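PDB 1W07: acyl-coa oxidase from Arabidopsis thaliana, which catalyses the FAD-dependent desaturation of long- and medium-chain acyl-CoAs to 2-trans-enoyl-CoAs in peroxisomal beta-oxidation, passing the electrons to oxygen to give hydrogen peroxide. Local coordinates for residues I23-S28 against A339-F344; S28-E33 against N82-G87; E33-I38 against R90-Q95; A290-A295 against T386-G391; V347-K352 against I536-Q541. The protein carries 1 engineered substitution. All blocks are in the same frame, centred on the assembly; numbering follows the deposited sequence.

Interaction 1: I23-S28 against A339-F344; sequences IVWAGS and ASAYAF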
# COMPACT_ATOMS: atom_id res chain seq x y z
N ILE B 23 -1.57 15.39 26.89
CA ILE B 23 -2.90 15.34 27.50
C ILE B 23 -3.98 15.56 26.44
O ILE B 23 -5.05 14.95 26.50
CB ILE B 23 -3.05 16.43 28.58
CG1 ILE B 23 -1.95 16.25 29.64
CG2 ILE B 23 -4.45 16.38 29.19
CD1 ILE B 23 -1.96 14.88 30.30
N VAL B 24 -3.70 16.43 25.48
CA VAL B 24 -4.64 16.70 24.40
C VAL B 24 -4.90 15.41 23.62
O VAL B 24 -6.04 15.06 23.33
CB VAL B 24 -4.07 17.76 23.41
CG1 VAL B 24 -5.01 17.91 22.22
CG2 VAL B 24 -3.87 19.10 24.12
N TRP B 25 -3.82 14.70 23.27
CA TRP B 25 -3.92 13.46 22.50
C TRP B 25 -4.69 12.38 23.25
O TRP B 25 -5.51 11.67 22.66
CB TRP B 25 -2.51 12.95 22.13
CG TRP B 25 -2.51 11.70 21.28
CD1 TRP B 25 -2.31 10.42 21.69
CD2 TRP B 25 -2.80 11.64 19.87
NE1 TRP B 25 -2.45 9.55 20.62
CE2 TRP B 25 -2.75 10.28 19.50
CE3 TRP B 25 -3.09 12.60 18.89
CZ2 TRP B 25 -2.99 9.85 18.18
CZ3 TRP B 25 -3.32 12.18 17.59
CH2 TRP B 25 -3.27 10.81 17.25
N ALA B 26 -4.43 12.26 24.55
CA ALA B 26 -5.08 11.27 25.39
C ALA B 26 -6.55 11.61 25.59
O ALA B 26 -7.38 10.72 25.79
CB ALA B 26 -4.38 11.19 26.74
N GLY B 27 -6.87 12.90 25.54
CA GLY B 27 -8.25 13.32 25.72
C GLY B 27 -8.52 13.87 27.11
O GLY B 27 -9.44 14.66 27.29
N SER B 28 -7.72 13.44 28.09
CA SER B 28 -7.86 13.91 29.48
C SER B 28 -6.64 13.43 30.27
O SER B 28 -5.85 12.64 29.77
CB SER B 28 -9.13 13.34 30.12
OG SER B 28 -9.02 11.96 30.39
N ALA B 339 -0.87 15.92 10.38
CA ALA B 339 -2.07 16.74 10.59
C ALA B 339 -3.34 15.87 10.62
O ALA B 339 -4.25 16.11 11.43
CB ALA B 339 -2.19 17.80 9.49
N SER B 340 -3.39 14.86 9.74
CA SER B 340 -4.54 13.94 9.64
C SER B 340 -4.68 13.09 10.89
O SER B 340 -5.79 12.74 11.29
CB SER B 340 -4.41 13.02 8.42
OG SER B 340 -4.47 13.71 7.19
N ALA B 341 -3.56 12.73 11.51
CA ALA B 341 -3.62 11.93 12.73
C ALA B 341 -4.39 12.73 13.78
O ALA B 341 -5.32 12.21 14.39
CB ALA B 341 -2.20 11.61 13.23
N TYR B 342 -4.02 13.99 13.99
CA TYR B 342 -4.75 14.80 14.97
C TYR B 342 -6.18 15.06 14.51
O TYR B 342 -7.13 15.02 15.29
CB TYR B 342 -4.02 16.12 15.21
CG TYR B 342 -2.82 16.01 16.13
CD1 TYR B 342 -1.63 15.43 15.69
CD2 TYR B 342 -2.87 16.49 17.44
CE1 TYR B 342 -0.51 15.34 16.54
CE2 TYR B 342 -1.77 16.40 18.30
CZ TYR B 342 -0.59 15.82 17.84
OH TYR B 342 0.50 15.73 18.67
N ALA B 343 -6.35 15.33 13.22
CA ALA B 343 -7.67 15.57 12.68
C ALA B 343 -8.60 14.37 12.95
O ALA B 343 -9.75 14.56 13.37
CB ALA B 343 -7.58 15.85 11.19
N PHE B 344 -8.11 13.15 12.73
CA PHE B 344 -8.91 11.94 12.95
C PHE B 344 -9.13 11.68 14.43
O PHE B 344 -10.14 11.12 14.83
CB PHE B 344 -8.26 10.72 12.29
CG PHE B 344 -8.14 10.82 10.79
CD1 PHE B 344 -8.82 11.81 10.07
CD2 PHE B 344 -7.35 9.91 10.10
CE1 PHE B 344 -8.72 11.87 8.68
CE2 PHE B 344 -7.25 9.95 8.72
CZ PHE B 344 -7.94 10.94 8.00

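Interaction 2: S28-E33 against N82-G87; sequences SRHAFE and NEEEAG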
# COMPACT_ATOMS: atom_id res chain seq x y z
N SER B 28 -7.72 13.44 28.09
CA SER B 28 -7.86 13.91 29.48
C SER B 28 -6.64 13.43 30.27
O SER B 28 -5.85 12.64 29.77
CB SER B 28 -9.13 13.34 30.12
OG SER B 28 -9.02 11.96 30.39
N ARG B 29 -6.49 13.92 31.50
CA ARG B 29 -5.36 13.52 32.33
C ARG B 29 -5.59 12.11 32.85
O ARG B 29 -4.64 11.35 33.07
CB ARG B 29 -5.17 14.49 33.50
CG ARG B 29 -4.96 15.96 33.09
CD ARG B 29 -4.19 16.75 34.16
NE ARG B 29 -2.77 16.42 34.12
CZ ARG B 29 -1.80 17.27 33.78
NH1 ARG B 29 -2.10 18.53 33.46
NH2 ARG B 29 -0.55 16.86 33.71
N HIS B 30 -6.85 11.75 33.06
CA HIS B 30 -7.18 10.42 33.55
C HIS B 30 -6.84 9.39 32.48
O HIS B 30 -6.17 8.39 32.75
CB HIS B 30 -8.67 10.32 33.89
CG HIS B 30 -9.12 8.94 34.21
ND1 HIS B 30 -8.73 8.28 35.36
CD2 HIS B 30 -9.91 8.07 33.53
CE1 HIS B 30 -9.27 7.07 35.37
NE2 HIS B 30 -9.98 6.92 34.27
N ALA B 31 -7.30 9.65 31.26
CA ALA B 31 -7.04 8.73 30.17
C ALA B 31 -5.53 8.59 29.98
O ALA B 31 -5.00 7.48 29.89
CB ALA B 31 -7.70 9.25 28.88
N PHE B 32 -4.83 9.73 29.96
CA PHE B 32 -3.39 9.72 29.78
C PHE B 32 -2.67 8.91 30.84
O PHE B 32 -1.78 8.10 30.53
CB PHE B 32 -2.84 11.15 29.81
CG PHE B 32 -1.34 11.22 29.86
CD1 PHE B 32 -0.57 10.94 28.73
CD2 PHE B 32 -0.69 11.52 31.05
CE1 PHE B 32 0.82 10.95 28.79
CE2 PHE B 32 0.70 11.54 31.13
CZ PHE B 32 1.46 11.25 30.00
N GLU B 33 -3.05 9.13 32.10
CA GLU B 33 -2.43 8.44 33.24
C GLU B 33 -2.63 6.93 33.20
O GLU B 33 -1.70 6.17 33.42
CB GLU B 33 -2.99 9.01 34.55
CG GLU B 33 -2.47 10.40 34.90
CD GLU B 33 -2.92 10.87 36.26
OE1 GLU B 33 -2.46 11.94 36.71
OE2 GLU B 33 -3.76 10.18 36.89
N ASN B 82 -9.55 -2.80 36.40
CA ASN B 82 -10.94 -2.58 36.04
C ASN B 82 -11.12 -2.80 34.54
O ASN B 82 -10.17 -3.17 33.85
CB ASN B 82 -11.39 -1.17 36.42
CG ASN B 82 -10.52 -0.09 35.80
OD1 ASN B 82 -10.38 -0.02 34.58
ND2 ASN B 82 -9.94 0.75 36.64
N GLU B 83 -12.33 -2.57 34.04
CA GLU B 83 -12.59 -2.78 32.62
C GLU B 83 -11.76 -1.86 31.73
O GLU B 83 -11.26 -2.29 30.70
CB GLU B 83 -14.07 -2.60 32.32
CG GLU B 83 -14.47 -3.04 30.92
CD GLU B 83 -15.95 -2.94 30.68
OE1 GLU B 83 -16.47 -1.80 30.70
OE2 GLU B 83 -16.61 -3.99 30.48
N GLU B 84 -11.62 -0.60 32.14
CA GLU B 84 -10.85 0.35 31.35
C GLU B 84 -9.40 -0.11 31.24
O GLU B 84 -8.85 -0.19 30.14
CB GLU B 84 -10.91 1.73 32.00
CG GLU B 84 -10.13 2.81 31.27
CD GLU B 84 -10.25 4.17 31.91
OE1 GLU B 84 -9.80 4.34 33.06
OE2 GLU B 84 -10.82 5.08 31.26
N GLU B 85 -8.79 -0.42 32.37
CA GLU B 85 -7.40 -0.87 32.40
C GLU B 85 -7.22 -2.13 31.57
O GLU B 85 -6.24 -2.26 30.85
CB GLU B 85 -6.95 -1.11 33.84
CG GLU B 85 -7.06 0.12 34.73
CD GLU B 85 -6.86 -0.21 36.20
OE1 GLU B 85 -5.82 0.17 36.76
OE2 GLU B 85 -7.76 -0.86 36.78
N ALA B 86 -8.15 -3.07 31.68
CA ALA B 86 -8.07 -4.31 30.93
C ALA B 86 -8.05 -4.02 29.43
O ALA B 86 -7.30 -4.64 28.67
CB ALA B 86 -9.25 -5.22 31.28
N GLY B 87 -8.88 -3.07 29.00
CA GLY B 87 -8.92 -2.68 27.60
C GLY B 87 -7.59 -2.10 27.17
O GLY B 87 -7.07 -2.45 26.10

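Interaction 3: E33-I38 against R90-Q95; sequences EVSDRI and RHFIDQ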
# COMPACT_ATOMS: atom_id res chain seq x y z
N GLU B 33 -3.05 9.13 32.10
CA GLU B 33 -2.43 8.44 33.24
C GLU B 33 -2.63 6.93 33.20
O GLU B 33 -1.70 6.17 33.42
CB GLU B 33 -2.99 9.01 34.55
CG GLU B 33 -2.47 10.40 34.90
CD GLU B 33 -2.92 10.87 36.26
OE1 GLU B 33 -2.46 11.94 36.71
OE2 GLU B 33 -3.76 10.18 36.89
N VAL B 34 -3.87 6.51 32.95
CA VAL B 34 -4.17 5.09 32.91
C VAL B 34 -3.44 4.42 31.75
O VAL B 34 -2.93 3.31 31.88
CB VAL B 34 -5.69 4.86 32.78
CG1 VAL B 34 -5.98 3.38 32.74
CG2 VAL B 34 -6.42 5.50 33.96
N SER B 35 -3.39 5.10 30.61
CA SER B 35 -2.74 4.53 29.45
C SER B 35 -1.23 4.45 29.64
O SER B 35 -0.58 3.46 29.28
CB SER B 35 -3.07 5.36 28.22
OG SER B 35 -2.52 4.77 27.06
N ASP B 36 -0.66 5.50 30.22
CA ASP B 36 0.77 5.55 30.44
C ASP B 36 1.20 4.42 31.37
O ASP B 36 2.21 3.76 31.13
CB ASP B 36 1.17 6.92 31.00
CG ASP B 36 2.65 7.03 31.28
OD1 ASP B 36 3.02 7.07 32.47
OD2 ASP B 36 3.45 7.08 30.32
N ARG B 37 0.42 4.20 32.42
CA ARG B 37 0.71 3.16 33.41
C ARG B 37 0.63 1.76 32.80
O ARG B 37 1.56 0.96 32.94
CB ARG B 37 -0.28 3.26 34.57
CG ARG B 37 0.05 2.37 35.76
CD ARG B 37 -1.21 2.08 36.55
NE ARG B 37 -2.01 3.28 36.77
CZ ARG B 37 -3.33 3.34 36.62
NH1 ARG B 37 -4.00 2.25 36.25
NH2 ARG B 37 -3.98 4.47 36.84
N ILE B 38 -0.48 1.46 32.15
CA ILE B 38 -0.67 0.15 31.55
C ILE B 38 0.35 -0.09 30.44
O ILE B 38 0.84 -1.21 30.27
CB ILE B 38 -2.09 -0.01 30.98
CG1 ILE B 38 -3.12 0.22 32.10
CG2 ILE B 38 -2.27 -1.40 30.40
CD1 ILE B 38 -3.00 -0.77 33.26
N ARG B 90 -4.96 -4.97 26.72
CA ARG B 90 -5.06 -5.67 25.44
C ARG B 90 -4.57 -4.77 24.31
O ARG B 90 -3.94 -5.24 23.36
CB ARG B 90 -6.50 -6.11 25.17
CG ARG B 90 -7.02 -7.22 26.08
CD ARG B 90 -8.33 -7.77 25.55
NE ARG B 90 -9.41 -6.80 25.66
CZ ARG B 90 -10.11 -6.58 26.78
NH1 ARG B 90 -9.85 -7.28 27.88
NH2 ARG B 90 -11.07 -5.66 26.79
N HIS B 91 -4.88 -3.48 24.42
CA HIS B 91 -4.47 -2.51 23.42
C HIS B 91 -2.95 -2.49 23.26
O HIS B 91 -2.44 -2.55 22.13
CB HIS B 91 -4.97 -1.12 23.81
CG HIS B 91 -4.42 -0.01 22.98
ND1 HIS B 91 -4.79 0.19 21.66
CD2 HIS B 91 -3.50 0.95 23.26
CE1 HIS B 91 -4.13 1.23 21.18
NE2 HIS B 91 -3.34 1.71 22.12
N PHE B 92 -2.22 -2.41 24.37
CA PHE B 92 -0.77 -2.38 24.25
C PHE B 92 -0.10 -3.73 23.96
O PHE B 92 1.00 -3.77 23.43
CB PHE B 92 -0.17 -1.69 25.47
CG PHE B 92 -0.48 -0.21 25.53
CD1 PHE B 92 -1.38 0.29 26.46
CD2 PHE B 92 0.11 0.67 24.63
CE1 PHE B 92 -1.70 1.64 26.49
CE2 PHE B 92 -0.20 2.03 24.65
CZ PHE B 92 -1.10 2.52 25.58
N ILE B 93 -0.77 -4.83 24.29
CA ILE B 93 -0.23 -6.16 23.98
C ILE B 93 -0.09 -6.19 22.44
O ILE B 93 0.78 -6.88 21.89
CB ILE B 93 -1.19 -7.28 24.48
CG1 ILE B 93 -1.13 -7.35 26.01
CG2 ILE B 93 -0.82 -8.62 23.85
CD1 ILE B 93 -2.09 -8.37 26.62
N ASP B 94 -0.96 -5.43 21.78
CA ASP B 94 -0.92 -5.24 20.33
C ASP B 94 -0.84 -6.52 19.49
O ASP B 94 0.01 -6.64 18.61
CB ASP B 94 0.28 -4.34 20.04
CG ASP B 94 0.27 -3.80 18.63
OD1 ASP B 94 1.37 -3.65 18.06
OD2 ASP B 94 -0.82 -3.50 18.10
N GLN B 95 -1.72 -7.47 19.76
CA GLN B 95 -1.67 -8.71 18.99
C GLN B 95 -3.06 -9.25 18.70
O GLN B 95 -3.75 -9.75 19.58
CB GLN B 95 -0.83 -9.75 19.74
CG GLN B 95 -0.55 -11.02 18.92
CD GLN B 95 0.79 -11.64 19.24
OE1 GLN B 95 1.81 -10.94 19.33
NE2 GLN B 95 0.82 -12.96 19.37

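Interaction 4: A290-A295 against T386-G391; sequences ADASNA and TATADG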
# COMPACT_ATOMS: atom_id res chain seq x y z
N ALA B 290 -11.70 5.84 15.77
CA ALA B 290 -10.74 6.11 16.83
C ALA B 290 -9.46 5.32 16.59
O ALA B 290 -8.36 5.81 16.84
CB ALA B 290 -11.34 5.75 18.19
N ASP B 291 -9.61 4.10 16.08
CA ASP B 291 -8.47 3.24 15.79
C ASP B 291 -7.60 3.82 14.68
O ASP B 291 -6.38 3.65 14.67
CB ASP B 291 -8.95 1.85 15.37
CG ASP B 291 -8.60 0.79 16.37
OD1 ASP B 291 -7.39 0.62 16.66
OD2 ASP B 291 -9.53 0.13 16.89
N ALA B 292 -8.23 4.51 13.73
CA ALA B 292 -7.51 5.14 12.63
C ALA B 292 -6.43 6.09 13.14
O ALA B 292 -5.29 6.04 12.67
CB ALA B 292 -8.48 5.89 11.72
N SER B 293 -6.78 6.95 14.09
CA SER B 293 -5.79 7.90 14.62
C SER B 293 -4.67 7.14 15.32
O SER B 293 -3.50 7.52 15.22
CB SER B 293 -6.45 8.90 15.57
OG SER B 293 -6.94 8.28 16.73
N ASN B 294 -5.02 6.05 16.01
CA ASN B 294 -4.02 5.24 16.68
C ASN B 294 -2.98 4.73 15.68
O ASN B 294 -1.79 4.99 15.82
CB ASN B 294 -4.66 4.02 17.39
CG ASN B 294 -5.32 4.38 18.70
OD1 ASN B 294 -4.74 5.07 19.55
ND2 ASN B 294 -6.53 3.88 18.91
N ALA B 295 -3.45 4.00 14.67
CA ALA B 295 -2.55 3.43 13.66
C ALA B 295 -1.79 4.50 12.88
O ALA B 295 -0.58 4.36 12.66
CB ALA B 295 -3.33 2.51 12.69
N THR B 386 -9.44 4.63 4.86
CA THR B 386 -8.79 4.73 3.56
C THR B 386 -7.57 5.64 3.72
O THR B 386 -6.45 5.27 3.34
CB THR B 386 -9.77 5.32 2.51
OG1 THR B 386 -10.83 4.37 2.30
CG2 THR B 386 -9.06 5.63 1.18
N ALA B 387 -7.76 6.82 4.30
CA ALA B 387 -6.64 7.76 4.45
C ALA B 387 -5.53 7.18 5.30
O ALA B 387 -4.35 7.39 5.01
CB ALA B 387 -7.12 9.08 5.05
N THR B 388 -5.89 6.43 6.35
CA THR B 388 -4.91 5.86 7.27
C THR B 388 -4.09 4.75 6.62
O THR B 388 -2.86 4.73 6.74
CB THR B 388 -5.60 5.35 8.55
OG1 THR B 388 -6.21 6.46 9.21
CG2 THR B 388 -4.59 4.68 9.51
N ALA B 389 -4.77 3.83 5.93
CA ALA B 389 -4.10 2.73 5.26
C ALA B 389 -3.08 3.27 4.25
O ALA B 389 -1.92 2.86 4.24
CB ALA B 389 -5.15 1.85 4.54
N ASP B 390 -3.51 4.20 3.41
CA ASP B 390 -2.58 4.77 2.44
C ASP B 390 -1.46 5.52 3.18
O ASP B 390 -0.30 5.43 2.79
CB ASP B 390 -3.30 5.74 1.50
CG ASP B 390 -4.30 5.05 0.58
OD1 ASP B 390 -4.21 3.81 0.34
OD2 ASP B 390 -5.18 5.77 0.08
N GLY B 391 -1.81 6.24 4.25
CA GLY B 391 -0.83 7.00 5.01
C GLY B 391 0.27 6.14 5.63
O GLY B 391 1.44 6.56 5.71

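Interaction 5: V347-K352 against I536-Q541; sequences VGEWLK and IAKLEQ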
# COMPACT_ATOMS: atom_id res chain seq x y z
N VAL B 347 -11.95 14.17 15.34
CA VAL B 347 -13.22 13.77 14.76
C VAL B 347 -13.69 12.52 15.50
O VAL B 347 -14.89 12.26 15.61
CB VAL B 347 -13.10 13.50 13.23
CG1 VAL B 347 -12.55 12.11 12.97
CG2 VAL B 347 -14.46 13.70 12.57
N GLY B 348 -12.74 11.76 16.02
CA GLY B 348 -13.07 10.56 16.76
C GLY B 348 -13.69 10.94 18.10
O GLY B 348 -14.58 10.25 18.61
N GLU B 349 -13.20 12.04 18.67
CA GLU B 349 -13.73 12.51 19.96
C GLU B 349 -15.19 12.90 19.75
O GLU B 349 -16.05 12.58 20.57
CB GLU B 349 -12.96 13.74 20.45
CG GLU B 349 -11.68 13.43 21.24
CD GLU B 349 -10.88 14.70 21.58
OE1 GLU B 349 -11.49 15.78 21.73
OE2 GLU B 349 -9.64 14.60 21.70
N TRP B 350 -15.45 13.61 18.65
CA TRP B 350 -16.79 14.07 18.32
C TRP B 350 -17.72 12.87 18.10
O TRP B 350 -18.85 12.86 18.58
CB TRP B 350 -16.77 14.95 17.07
CG TRP B 350 -18.14 15.37 16.62
CD1 TRP B 350 -18.92 16.34 17.18
CD2 TRP B 350 -18.90 14.80 15.55
NE1 TRP B 350 -20.13 16.40 16.52
CE2 TRP B 350 -20.15 15.47 15.52
CE3 TRP B 350 -18.66 13.78 14.62
CZ2 TRP B 350 -21.14 15.16 14.58
CZ3 TRP B 350 -19.65 13.47 13.69
CH2 TRP B 350 -20.88 14.15 13.68
N LEU B 351 -17.24 11.88 17.36
CA LEU B 351 -18.03 10.69 17.09
C LEU B 351 -18.42 9.97 18.37
O LEU B 351 -19.44 9.28 18.42
CB LEU B 351 -17.26 9.73 16.18
CG LEU B 351 -17.52 9.88 14.68
CD1 LEU B 351 -16.69 8.83 13.96
CD2 LEU B 351 -19.02 9.71 14.38
N LYS B 352 -17.61 10.13 19.41
CA LYS B 352 -17.93 9.50 20.68
C LYS B 352 -19.15 10.22 21.25
O LYS B 352 -20.13 9.59 21.65
CB LYS B 352 -16.75 9.62 21.65
CG LYS B 352 -17.00 8.98 22.99
CD LYS B 352 -17.16 7.47 22.91
CE LYS B 352 -17.50 6.89 24.28
NZ LYS B 352 -16.57 7.38 25.34
N ILE B 536 -11.65 22.59 13.27
CA ILE B 536 -11.80 24.03 13.50
C ILE B 536 -12.60 24.25 14.80
O ILE B 536 -12.35 25.19 15.55
CB ILE B 536 -12.54 24.71 12.32
CG1 ILE B 536 -11.66 24.65 11.07
CG2 ILE B 536 -12.92 26.15 12.68
CD1 ILE B 536 -12.29 25.26 9.83
N ALA B 537 -13.56 23.37 15.06
CA ALA B 537 -14.38 23.48 16.27
C ALA B 537 -13.53 23.15 17.49
O ALA B 537 -13.71 23.73 18.56
CB ALA B 537 -15.56 22.53 16.20
N LYS B 538 -12.59 22.22 17.32
CA LYS B 538 -11.74 21.81 18.42
C LYS B 538 -10.89 22.98 18.90
O LYS B 538 -10.64 23.12 20.10
CB LYS B 538 -10.83 20.67 17.98
CG LYS B 538 -9.89 20.17 19.08
CD LYS B 538 -10.67 19.55 20.24
CE LYS B 538 -9.73 19.04 21.33
NZ LYS B 538 -10.47 18.34 22.41
N LEU B 539 -10.45 23.81 17.95
CA LEU B 539 -9.61 24.96 18.27
C LEU B 539 -10.38 26.06 18.99
O LEU B 539 -9.77 26.99 19.53
CB LEU B 539 -9.02 25.54 16.98
CG LEU B 539 -8.19 24.60 16.11
CD1 LEU B 539 -7.73 25.35 14.88
CD2 LEU B 539 -7.00 24.08 16.88
N GLU B 540 -11.71 25.96 19.00
CA GLU B 540 -12.54 26.95 19.67
C GLU B 540 -12.64 26.65 21.16
O GLU B 540 -13.12 27.47 21.93
CB GLU B 540 -13.93 26.99 19.04
CG GLU B 540 -13.92 27.12 17.53
CD GLU B 540 -15.30 27.37 16.95
OE1 GLU B 540 -16.27 26.73 17.42
OE2 GLU B 540 -15.41 28.19 16.02
N GLN B 541 -12.20 25.46 21.54
CA GLN B 541 -12.23 25.04 22.93
C GLN B 541 -11.04 25.63 23.69
O GLN B 541 -10.11 26.18 23.09
CB GLN B 541 -12.18 23.51 23.02
CG GLN B 541 -13.42 22.79 22.52
CD GLN B 541 -13.26 21.27 22.53
OE1 GLN B 541 -12.41 20.74 23.25
NE2 GLN B 541 -14.08 20.57 21.76
O HOH W 1 -8.43 16.34 23.32
O HOH W 2 -13.64 17.52 21.43

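Interaction 1: I23-S28 against A339-F344
An edge-to-face aromatic pair, Trp25 on Tyr342, joins the N-terminal helix 18-26 to the long helix 328-363 of the C-alpha1 domain, in the buried interior of the acyl-CoA oxidase fold. The six-membered ring of the indole turns its edge to one face of the phenol: the centroids lie 5.1 Å apart and the planes meet at 63°. CE3 of Trp25 sits over the middle of the Tyr342 ring, 4.1 Å from CE2. With CG anti to the backbone N (chi1 -177°), the indole leaves its own helix and reaches across to the other one. There its far edge runs up against the backbone, CZ3 of Trp25 standing 4.0 Å from CA of Tyr342. Outside the pair, Arg345 makes a cation-pi contact with the indole and Phe607 also meets it, while the phenol OH of Tyr342 is hydrogen-bonded to the carbonyl O of Leu603. Trimming Trp25 to an alanine would probably open a gap between the two helices and take from the Tyr342 face its aromatic partner. The indole edge ends against Ala341, where CH2 of Trp25 lies 4.2 Å from the methyl CB and CZ3 lies 3.8 Å from the carbonyl O.

Interaction 2: S28-E33 against N82-G87
His30 and Glu84 meet by a single weak hydrogen bond at the protein surface, NE2 of His30 donating to OE1 of Glu84 over 2.9 Å. The angle at the hydrogen is only 129°, so the bond is well bent, and the imidazole and carboxylate planes stand 37° apart. OE2 of Glu84 lies farther off, 3.6 Å from the same NE2. The two side chains come from opposite directions: the imidazole leaves its helix with CG anti to the backbone N (chi1 172°), and Glu84 stretches out to meet it with an extended chain.

Behind each partner is a capped helix start. On the histidine side Ser28 is the N-cap, its OG accepting from N of Ala31 at 3.0 Å. On the glutamate side Asn82 and Glu85 form a capping box: OD1 of Asn82 accepts from N of Glu85 at 2.8 Å, and OE2 of Glu85 accepts in return from N of Asn82 at 2.7 Å. The other oxygen of Glu85 makes a salt bridge to Arg37.

The contact thus joins the first turns of helices 29-43 and 83-93 in the N-terminal region, with Phe32 on the far side packing onto the preceding helix 18-26.

Interaction 3: E33-I38 against R90-Q95
The Phe92 ring presents its edge to helix 29-43 and one face to its own neighbour, His91. At the edge, nearly in the ring plane, lies the hydroxyl of Ser35, with OG 3.0 Å from CZ and 3.3 Å from CE1 of Phe92. The polarity suits such an approach, since the ring hydrogens carry slight positive charge and point outward at the oxygen. The carbonyl O of Ser35 stands well out of the plane, on the side away from His91, 3.5 Å from CE1 of Phe92. Over the ring centre stands CD2 of His91, 3.5 Å above the plane. Tyr613 meets the Phe92 ring edge-to-face and also lies against the imidazole.

The serine hydroxyl is put at the ring edge by its torsion, OG anti to the backbone N (chi1 -176°). Phe92 has CG anti to the carbonyl carbon instead (chi1 -68°), and its ring projects toward the other helix.

This is helix-to-helix packing within the all-helical N-terminal part of the acyl-CoA oxidase fold, where the last turn of helix 83-93 lies against the middle of helix 29-43. Ile38 supplies the apolar contact one turn on from Ser35: its CG2 is 4.4 Å from CD1 of Phe92, a looser approach than that of the hydroxyl. Farther down helix 29-43, Ala39 and Val42 also touch the phenylalanine. Just past the end of helix 83-93 the chain turns at Asp94, whose positive phi takes it out of the helix and whose carboxylate makes salt bridges with Lys50 and Arg298.

Interaction 4: A290-A295 against T386-G391
Thr388 carries this contact for 386-391, and both its branches take part. The tight part is at Ala292, where the threonine OG1 comes within 3.4 Å of the methyl CB. CG2 of Thr388 lies 3.5 Å from the carbonyl O of Ala292. Small side chains allow such an approach: the CA atoms of Ala292 and Thr388 are only 6.0 Å apart. One turn along, the fit slackens, and CB of Ala295 stands 4.1 Å from the same methyl, CG2 of Thr388.

Both segments belong to the C-alpha1 domain, where helices 278-309 and 370-398 pack together close to the centre of the subunit, about 6 Å from it. The hydroxyl of Thr388 takes part in no hydrogen bond across the contact; it bonds instead to the carbonyl O of Thr384, one turn back in its own helix. OG1 beside the backbone N (chi1 -62°) faces the Ala292 methyl and can reach back to Thr384, which leaves CG2 anti to that nitrogen, near the Ala292 carbonyl and toward Ala295. A valine here, with a methyl for the hydroxyl, would probably leave the Thr384 carbonyl without its side-chain partner and crowd the Ala292 methyl.

Tyr417 of helix 410-417 covers Ala292, Ala295 and Thr388. The solvent side is at Asp390, which is exposed, whereas Ala389, next to it, packs against Lys397 of the second subunit.

Interaction 5: V347-K352 against I536-Q541
Lys538 reaches from helix 516-538 to Glu349 on helix 328-363, and its chain can be followed from CB outward. CB points toward the opposite helix, and CG is anti to the backbone N (chi1 -180°). The chain then bends at chi2 (65°) and runs straight from there to the ammonium. CD is the first atom to come near the glutamate, 4.1 Å from OE1 of Glu349, and CE draws in to 3.7 Å from that oxygen. NZ closes the salt bridge, 2.8 Å from OE1 of Glu349, and meets it on the syn lone pair, the side facing OE2. The two side chains cross at about a right angle.

The ammonium has further partners. It donates to OE1 of Gln541, 3.2 Å from NZ of Lys538, with the donor tilted 33° from the amide carbonyl plane. It also donates to a water that in turn donates to OE2 of Glu349, 2.7 Å away. Both carboxylate oxygens are thereby tied to the one lysine, OE1 directly and OE2 through water.

The bridge connects the C-alpha1 domain to the C-terminal helical domain of the acyl-CoA oxidase. Lys538 opens a type I beta turn that runs to Gln541, and this turn brings the glutamine amide back beside the ammonium. A second water, donating to OE1 of Glu349, accepts from NE2 of Gln541 at 3.1 Å. Lys549 is hydrogen-bonded to the carbonyl oxygens of Leu539 and Gln541.

Helix 328-363 carries interactions 1 and 5, whose centres lie about 9 Å apart; interactions 2 and 3, also about 9 Å apart, both join helices 29-43 and 83-93. Interactions 1 and 2 share Ser28, and Ala26 and Ile23 pack on Phe32 there. Interaction 4 lies nearest the centre of the chain, about 13 Å from interaction 1 between centres, and Phe344 packs on Ala387 and Thr388 between them. Along the chain, interactions 2 and 3 both fall within the span that interaction 1 bridges, interaction 5 begins after it closes, and interaction 4 alternates with both 1 and 5. The N-terminal helices thus lean on the C-alpha1 helices, which in turn meet the C-terminal domain.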